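Local coordinates for cytochrome c-555 (Chlorobium tepidum, PDB 4J20), which transfers electrons through a single c-type heme whose redox potential is unusually low beside mitochondrial cytochrome c, its role in photosynthesis not being established, at residues A[3-9]-A[77-82]; A[30-36]-A[83-88]. The protein carries 2 engineered substitutions. All coordinates share one frame; numbering follows the deposited sequence.

Contact 1 of 2, residues A[3-9]-A[77-82]. With HEB (heme b/c), chain I.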
loop_
_atom_site.group_PDB
_atom_site.type_symbol
_atom_site.label_atom_id
_atom_site.label_comp_id
_atom_site.label_asym_id
_atom_site.label_seq_id
_atom_site.Cartn_x
_atom_site.Cartn_y
_atom_site.Cartn_z
ATOM N N TYR A 3 -5.802 -2.433 -12.378
ATOM C CA TYR A 3 -5.048 -1.419 -11.638
ATOM C C TYR A 3 -4.373 -0.426 -12.586
ATOM O O TYR A 3 -3.949 -0.761 -13.679
ATOM C CB TYR A 3 -3.990 -2.090 -10.795
ATOM C CG TYR A 3 -4.585 -3.015 -9.786
ATOM C CD1 TYR A 3 -5.457 -2.542 -8.834
ATOM C CD2 TYR A 3 -4.323 -4.393 -9.830
ATOM C CE1 TYR A 3 -6.071 -3.395 -7.952
ATOM C CE2 TYR A 3 -4.930 -5.275 -8.926
ATOM C CZ TYR A 3 -5.807 -4.766 -8.007
ATOM O OH TYR A 3 -6.402 -5.597 -7.093
ATOM N N ASP A 4 -4.262 0.815 -12.116
ATOM C CA ASP A 4 -3.586 1.866 -12.839
ATOM C C ASP A 4 -2.512 2.413 -11.898
ATOM O O ASP A 4 -2.757 3.338 -11.111
ATOM C CB ASP A 4 -4.603 2.953 -13.229
ATOM C CG ASP A 4 -4.012 4.036 -14.087
ATOM O OD1 ASP A 4 -2.769 4.203 -14.150
ATOM O OD2 ASP A 4 -4.824 4.780 -14.683
ATOM N N ALA A 5 -1.333 1.792 -11.910
ATOM C CA ALA A 5 -0.268 2.168 -11.005
ATOM C C ALA A 5 0.234 3.586 -11.261
ATOM O O ALA A 5 0.606 4.271 -10.296
ATOM C CB ALA A 5 0.902 1.207 -11.136
ATOM N N ALA A 6 0.186 4.052 -12.499
ATOM C CA ALA A 6 0.621 5.409 -12.780
ATOM C C ALA A 6 -0.325 6.431 -12.133
ATOM O O ALA A 6 0.135 7.378 -11.485
ATOM C CB ALA A 6 0.760 5.657 -14.266
ATOM N N ALA A 7 -1.640 6.238 -12.286
ATOM C CA ALA A 7 -2.595 7.112 -11.582
ATOM C C ALA A 7 -2.445 6.887 -10.084
ATOM O O ALA A 7 -2.555 7.854 -9.288
ATOM C CB ALA A 7 -3.951 6.780 -11.980
ATOM N N GLY A 8 -2.088 5.670 -9.669
ATOM C CA GLY A 8 -1.894 5.354 -8.264
ATOM C C GLY A 8 -0.796 6.160 -7.629
ATOM O O GLY A 8 -0.857 6.395 -6.394
ATOM N N LYS A 9 0.209 6.591 -8.370
ATOM C CA LYS A 9 1.308 7.334 -7.768
ATOM C C LYS A 9 0.835 8.628 -7.156
ATOM O O LYS A 9 1.367 9.019 -6.105
ATOM C CB LYS A 9 2.376 7.634 -8.792
ATOM C CG LYS A 9 3.633 8.229 -8.136
ATOM C CD LYS A 9 4.737 8.435 -9.135
ATOM C CE LYS A 9 5.924 9.188 -8.515
ATOM N NZ LYS A 9 5.564 10.615 -8.352
ATOM N N GLY A 77 -6.312 0.972 -4.290
ATOM C CA GLY A 77 -5.758 -0.167 -4.960
ATOM C C GLY A 77 -4.723 0.235 -6.015
ATOM O O GLY A 77 -3.728 -0.463 -6.239
ATOM N N ASN A 78 -4.932 1.369 -6.689
ATOM C CA ASN A 78 -3.957 1.864 -7.646
ATOM C C ASN A 78 -2.649 2.223 -6.954
ATOM O O ASN A 78 -1.554 1.975 -7.480
ATOM C CB ASN A 78 -4.484 3.045 -8.466
ATOM C CG ASN A 78 -5.557 2.633 -9.437
ATOM O OD1 ASN A 78 -5.670 1.471 -9.799
ATOM N ND2 ASN A 78 -6.353 3.587 -9.874
ATOM N N ALA A 79 -2.753 2.818 -5.757
ATOM C CA ALA A 79 -1.563 3.108 -4.954
ATOM C C ALA A 79 -0.844 1.820 -4.550
ATOM O O ALA A 79 0.401 1.764 -4.595
ATOM C CB ALA A 79 -1.932 3.926 -3.743
ATOM N N VAL A 80 -1.592 0.774 -4.185
ATOM C CA VAL A 80 -0.958 -0.502 -3.861
ATOM C C VAL A 80 -0.207 -1.014 -5.077
ATOM O O VAL A 80 0.930 -1.499 -4.985
ATOM C CB VAL A 80 -2.012 -1.549 -3.370
ATOM C CG1 VAL A 80 -1.345 -2.914 -3.181
ATOM C CG2 VAL A 80 -2.696 -1.105 -2.071
ATOM N N ALA A 81 -0.812 -0.916 -6.262
ATOM C CA ALA A 81 -0.174 -1.385 -7.497
ATOM C C ALA A 81 1.128 -0.655 -7.734
ATOM O O ALA A 81 2.121 -1.259 -8.134
ATOM C CB ALA A 81 -1.119 -1.225 -8.686
ATOM N N TYR A 82 1.117 0.660 -7.486
ATOM C CA TYR A 82 2.346 1.409 -7.600
ATOM C C TYR A 82 3.414 0.908 -6.627
ATOM O O TYR A 82 4.559 0.651 -7.002
ATOM C CB TYR A 82 2.068 2.896 -7.367
ATOM C CG TYR A 82 3.320 3.714 -7.394
ATOM C CD1 TYR A 82 3.974 3.974 -8.588
ATOM C CD2 TYR A 82 3.896 4.159 -6.221
ATOM C CE1 TYR A 82 5.159 4.683 -8.608
ATOM C CE2 TYR A 82 5.137 4.859 -6.245
ATOM C CZ TYR A 82 5.711 5.126 -7.442
ATOM O OH TYR A 82 6.905 5.853 -7.469
HETATM FE FE HEB I . 0.251 1.019 4.656
HETATM C CHA HEB I . 1.090 -2.201 5.344
HETATM C CHB HEB I . -0.653 0.105 1.476
HETATM C CHC HEB I . -0.755 4.196 4.014
HETATM C CHD HEB I . 1.405 1.997 7.705
HETATM N NA HEB I . 0.203 -0.710 3.625
HETATM C C1A HEB I . 0.633 -1.960 4.077
HETATM C C2A HEB I . 0.500 -2.901 2.998
HETATM C C3A HEB I . 0.046 -2.246 1.936
HETATM C C4A HEB I . -0.146 -0.880 2.308
HETATM C CMA HEB I . -0.254 -2.805 0.553
HETATM C CAA HEB I . 0.895 -4.373 3.110
HETATM C CBA HEB I . -0.336 -5.269 3.278
HETATM C CGA HEB I . -0.025 -6.730 3.487
HETATM O O1A HEB I . 1.164 -7.130 3.652
HETATM O O2A HEB I . -1.020 -7.498 3.543
HETATM N NB HEB I . -0.530 1.971 3.064
HETATM C C1B HEB I . -0.875 1.411 1.836
HETATM C C2B HEB I . -1.526 2.390 1.018
HETATM C C3B HEB I . -1.536 3.542 1.711
HETATM C C4B HEB I . -0.937 3.304 3.004
HETATM C CMB HEB I . -1.967 2.092 -0.392
HETATM C CAB HEB I . -2.073 4.899 1.326
HETATM C CBB HEB I . -3.526 4.856 0.828
HETATM N NC HEB I . 0.355 2.740 5.657
HETATM C C1C HEB I . -0.151 3.956 5.225
HETATM C C2C HEB I . 0.058 4.959 6.241
HETATM C C3C HEB I . 0.715 4.360 7.241
HETATM C C4C HEB I . 0.862 2.982 6.925
HETATM C CMC HEB I . -0.296 6.432 6.040
HETATM C CAC HEB I . 1.259 4.977 8.526
HETATM C CBC HEB I . 0.250 5.691 9.424
HETATM N ND HEB I . 1.078 0.068 6.226
HETATM C C1D HEB I . 1.481 0.663 7.416
HETATM C C2D HEB I . 2.057 -0.304 8.285
HETATM C C3D HEB I . 1.967 -1.564 7.582
HETATM C C4D HEB I . 1.355 -1.270 6.314
HETATM C CMD HEB I . 2.628 -0.108 9.667
HETATM C CAD HEB I . 2.452 -2.923 8.056
HETATM C CBD HEB I . 1.429 -3.681 8.934
HETATM C CGD HEB I . 1.958 -5.004 9.331
HETATM O O1D HEB I . 2.188 -5.832 8.435
HETATM O O2D HEB I . 2.204 -5.236 10.489
#
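Lys-9 lies alongside Tyr-82, the two side chains running in the same direction. The lysine's CB starts over the ring's rim at Tyr-82 CD1; CG then sits over one ring face, 4.0 Å from the Tyr-82 centroid, in a CH-pi contact; CD passes above CE1 and CZ; and CE reaches the hydroxyl, 3.6 Å from Tyr-82 OH. There the chain bends at its last torsion (chi4 -74°), which carries NZ off to a salt bridge with Asp-13. Tyr-82 CB also rests against the backbone of helix 5-15, 3.6 Å from Ala-5 O, and its ring meets that of Tyr-12. An alanine in place of Tyr-82 is likely to strip the lysine chain of the surface it lies on, leaving it freer to turn, and to open a gap beside Tyr-12.

Asn-78 supplies the polar link. Its OD1 accepts from Asp-4 N at 2.8 Å in a nearly straight bond (169°), with the donor well above the carbonyl plane. Asp-4 in turn N-caps helix 5-15, its OD1 accepting from Ala-7 N at 3.0 Å. Asn-78 thus fixes the backbone just where the helix begins. Nearby, Ala-81 CB packs against Tyr-3 CB (3.7 Å) and Ala-5 CB.

Close approach depends on Gly-8. Its CA makes a CH...O contact with Asn-78 O (3.5 Å), and a CB there would collide with that same carbonyl. The short helical segments accordingly pass 6.9 Å apart at 102°. Here Ala-79 CB lies between Gly-8 O and a heme methyl, and Val-80, which does not touch 3-9, reaches the heme methyls. A nearly perpendicular crossing of N- and C-terminal helices, with small residues at the crossing and an aromatic residue beside it, is the hallmark of the cytochrome c fold.

Contact 2 of 2, residues A[30-36]-A[83-88]. With HEB (heme b/c), chain I; IPA (isopropyl alcohol), chain E.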
loop_
_atom_site.group_PDB
_atom_site.type_symbol
_atom_site.label_atom_id
_atom_site.label_comp_id
_atom_site.label_asym_id
_atom_site.label_seq_id
_atom_site.Cartn_x
_atom_site.Cartn_y
_atom_site.Cartn_z
ATOM N N VAL A 30 8.673 1.165 0.584
ATOM C CA VAL A 30 8.628 0.948 -0.869
ATOM C C VAL A 30 10.060 0.811 -1.398
ATOM O O VAL A 30 10.942 1.588 -1.058
ATOM C CB VAL A 30 7.835 2.059 -1.573
ATOM C CG1 VAL A 30 7.974 1.959 -3.078
ATOM C CG2 VAL A 30 6.363 1.916 -1.204
ATOM N N GLY A 31 10.256 -0.268 -2.167
ATOM C CA GLY A 31 11.576 -0.616 -2.667
ATOM C C GLY A 31 12.352 -1.597 -1.836
ATOM O O GLY A 31 13.398 -2.055 -2.270
ATOM N N ASP A 32 11.857 -1.930 -0.642
ATOM C CA ASP A 32 12.501 -2.898 0.254
ATOM C C ASP A 32 12.058 -4.299 -0.134
ATOM O O ASP A 32 10.961 -4.743 0.188
ATOM C CB ASP A 32 12.179 -2.560 1.729
ATOM C CG ASP A 32 12.775 -3.522 2.733
ATOM O OD1 ASP A 32 13.165 -4.664 2.381
ATOM O OD2 ASP A 32 12.812 -3.106 3.918
ATOM N N LYS A 33 12.897 -4.978 -0.912
ATOM C CA LYS A 33 12.520 -6.227 -1.549
ATOM C C LYS A 33 12.191 -7.336 -0.546
ATOM O O LYS A 33 11.222 -8.087 -0.732
ATOM C CB LYS A 33 13.621 -6.695 -2.500
ATOM C CG LYS A 33 13.878 -5.745 -3.697
ATOM C CD LYS A 33 15.329 -5.973 -4.320
ATOM C CE LYS A 33 15.626 -7.370 -4.555
ATOM N NZ LYS A 33 16.769 -7.402 -5.488
ATOM N N ALA A 34 12.984 -7.463 0.513
ATOM C CA ALA A 34 12.755 -8.530 1.489
ATOM C C ALA A 34 11.479 -8.272 2.239
ATOM O O ALA A 34 10.751 -9.216 2.561
ATOM C CB ALA A 34 13.946 -8.689 2.443
ATOM N N ALA A 35 11.195 -7.019 2.534
ATOM C CA ALA A 35 9.973 -6.698 3.296
ATOM C C ALA A 35 8.762 -7.043 2.433
ATOM O O ALA A 35 7.718 -7.518 2.945
ATOM C CB ALA A 35 9.926 -5.253 3.672
ATOM N N TRP A 36 8.842 -6.773 1.130
ATOM C CA TRP A 36 7.692 -6.923 0.262
ATOM C C TRP A 36 7.494 -8.337 -0.287
ATOM O O TRP A 36 6.370 -8.651 -0.683
ATOM C CB TRP A 36 7.689 -5.869 -0.857
ATOM C CG TRP A 36 7.211 -4.562 -0.323
ATOM C CD1 TRP A 36 7.972 -3.527 0.151
ATOM C CD2 TRP A 36 5.834 -4.170 -0.162
ATOM N NE1 TRP A 36 7.151 -2.506 0.603
ATOM C CE2 TRP A 36 5.829 -2.876 0.407
ATOM C CE3 TRP A 36 4.624 -4.788 -0.481
ATOM C CZ2 TRP A 36 4.648 -2.211 0.708
ATOM C CZ3 TRP A 36 3.441 -4.135 -0.163
ATOM C CH2 TRP A 36 3.458 -2.855 0.416
ATOM N N MET A 83 3.030 0.756 -5.367
ATOM C CA MET A 83 3.970 0.291 -4.327
ATOM C C MET A 83 4.556 -1.080 -4.682
ATOM O O MET A 83 5.783 -1.292 -4.574
ATOM C CB MET A 83 3.249 0.196 -3.009
ATOM C CG MET A 83 2.810 1.568 -2.491
ATOM S SD MET A 83 1.622 1.530 -1.123
ATOM C CE MET A 83 2.663 0.886 0.176
ATOM N N VAL A 84 3.711 -2.016 -5.079
ATOM C CA VAL A 84 4.184 -3.353 -5.422
ATOM C C VAL A 84 5.107 -3.302 -6.634
ATOM O O VAL A 84 6.184 -3.936 -6.627
ATOM C CB VAL A 84 2.980 -4.261 -5.694
ATOM C CG1 VAL A 84 3.398 -5.544 -6.448
ATOM C CG2 VAL A 84 2.241 -4.596 -4.423
ATOM N N GLY A 85 4.728 -2.542 -7.667
ATOM C CA GLY A 85 5.559 -2.429 -8.837
ATOM C C GLY A 85 6.942 -1.854 -8.584
ATOM O O GLY A 85 7.859 -2.080 -9.375
ATOM N N GLN A 86 7.098 -1.078 -7.531
ATOM C CA GLN A 86 8.367 -0.485 -7.184
ATOM C C GLN A 86 9.159 -1.314 -6.167
ATOM O O GLN A 86 10.272 -0.939 -5.834
ATOM C CB GLN A 86 8.145 0.890 -6.591
ATOM C CG GLN A 86 7.665 1.935 -7.630
ATOM C CD GLN A 86 8.682 2.183 -8.720
ATOM O OE1 GLN A 86 9.868 2.449 -8.444
ATOM N NE2 GLN A 86 8.255 2.068 -9.951
ATOM N N SER A 87 8.616 -2.466 -5.732
ATOM C CA SER A 87 9.197 -3.174 -4.573
ATOM C C SER A 87 9.667 -4.592 -4.896
ATOM O O SER A 87 9.787 -5.442 -4.000
ATOM C CB SER A 87 8.210 -3.180 -3.408
ATOM O OG SER A 87 7.941 -1.841 -2.999
ATOM N N LYS A 88 9.975 -4.837 -6.187
ATOM C CA LYS A 88 10.469 -6.133 -6.652
ATOM C C LYS A 88 11.961 -6.027 -6.998
ATOM O O LYS A 88 12.524 -4.972 -7.221
ATOM C CB LYS A 88 9.659 -6.630 -7.865
ATOM C CG LYS A 88 8.195 -6.984 -7.521
ATOM C CD LYS A 88 7.368 -7.219 -8.769
ATOM C CE LYS A 88 5.942 -7.607 -8.427
ATOM N NZ LYS A 88 5.115 -7.751 -9.663
ATOM O OXT LYS A 88 12.618 -7.061 -7.154
HETATM FE FE HEB I . 0.251 1.019 4.656
HETATM C CHA HEB I . 1.090 -2.201 5.344
HETATM C CHB HEB I . -0.653 0.105 1.476
HETATM C CHC HEB I . -0.755 4.196 4.014
HETATM C CHD HEB I . 1.405 1.997 7.705
HETATM N NA HEB I . 0.203 -0.710 3.625
HETATM C C1A HEB I . 0.633 -1.960 4.077
HETATM C C2A HEB I . 0.500 -2.901 2.998
HETATM C C3A HEB I . 0.046 -2.246 1.936
HETATM C C4A HEB I . -0.146 -0.880 2.308
HETATM C CMA HEB I . -0.254 -2.805 0.553
HETATM C CAA HEB I . 0.895 -4.373 3.110
HETATM C CBA HEB I . -0.336 -5.269 3.278
HETATM C CGA HEB I . -0.025 -6.730 3.487
HETATM O O1A HEB I . 1.164 -7.130 3.652
HETATM O O2A HEB I . -1.020 -7.498 3.543
HETATM N NB HEB I . -0.530 1.971 3.064
HETATM C C1B HEB I . -0.875 1.411 1.836
HETATM C C2B HEB I . -1.526 2.390 1.018
HETATM C C3B HEB I . -1.536 3.542 1.711
HETATM C C4B HEB I . -0.937 3.304 3.004
HETATM C CMB HEB I . -1.967 2.092 -0.392
HETATM C CAB HEB I . -2.073 4.899 1.326
HETATM C CBB HEB I . -3.526 4.856 0.828
HETATM N NC HEB I . 0.355 2.740 5.657
HETATM C C1C HEB I . -0.151 3.956 5.225
HETATM C C2C HEB I . 0.058 4.959 6.241
HETATM C C3C HEB I . 0.715 4.360 7.241
HETATM C C4C HEB I . 0.862 2.982 6.925
HETATM C CMC HEB I . -0.296 6.432 6.040
HETATM C CAC HEB I . 1.259 4.977 8.526
HETATM C CBC HEB I . 0.250 5.691 9.424
HETATM N ND HEB I . 1.078 0.068 6.226
HETATM C C1D HEB I . 1.481 0.663 7.416
HETATM C C2D HEB I . 2.057 -0.304 8.285
HETATM C C3D HEB I . 1.967 -1.564 7.582
HETATM C C4D HEB I . 1.355 -1.270 6.314
HETATM C CMD HEB I . 2.628 -0.108 9.667
HETATM C CAD HEB I . 2.452 -2.923 8.056
HETATM C CBD HEB I . 1.429 -3.681 8.934
HETATM C CGD HEB I . 1.958 -5.004 9.331
HETATM O O1D HEB I . 2.188 -5.832 8.435
HETATM O O2D HEB I . 2.204 -5.236 10.489
HETATM C C1 IPA E . 12.677 4.237 -4.784
HETATM C C2 IPA E . 11.765 3.045 -5.068
HETATM C C3 IPA E . 12.504 1.972 -5.873
HETATM O O2 IPA E . 10.600 3.510 -5.779
HETATM O O HOH W 1 9.798 -8.052 -3.169
#
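The indole of Trp-36 receives Ser-87 over one face: Ser-87 CB lies 3.5 Å from Trp-36 CG in a CH-pi contact with the five-membered ring, while OG stands above the rim near CD1. At the edge, in the ring plane, are Asp-32 O and the heme methyl CMA, 3.7 Å from Trp-36 CH2. Met-83 CE approaches obliquely, 3.7 Å from Trp-36 CZ2, and also touches the porphyrin at CHB; the bend at the thioether (chi3 69°) turns this methyl into the angle between indole and heme. Trp-36 and Met-83 thus form part of the heme pocket wall.

The buried Ser-87 hydroxyl is held by two bonds. It donates to Met-83 O at 2.7 Å, tilted from the carbonyl plane, and accepts from Gly-31 N at 2.9 Å in an almost straight line (174°). One hydroxyl therefore joins the end of helix 73-85 to the loop before helix 33-40. The two branches of Val-30 divide their work: CG1 meets Gln-86 CB (3.7 Å), and CG2 meets Met-83 CG. Farther out, a water donates to both Lys-33 O (2.8 Å) and Ser-87 O (2.7 Å).

Around this junction, Val-30 and Met-83 both rest on Tyr-12 of helix 5-15 and on His-20, the predicted axial heme ligand on helix 17-20, whereas Val-84 packs against Ile-40 of helix 33-40 and Met-44 and Leu-47 of helix 44-53.

How the contacts relate
From the N terminus, the chain begins with segment 3-9, half of contact 1, then passes the predicted heme-binding cysteines and axial histidine before reaching segment 30-36, half of contact 2. Both find their partners on the last helix, 73-85, and its tail. Residues 77-82 close contact 1 across 67 intervening residues, and residues 83-88, following directly, close contact 2 across 46. The two loops thus cross rather than nest. One terminal helix, used along successive turns and into the tail, ties helix 5-15 to the loop before helix 33-40 and that helix's first turn, and both contacts touch the heme: a worked example of how a small cytochrome c closes its fold with its last helix.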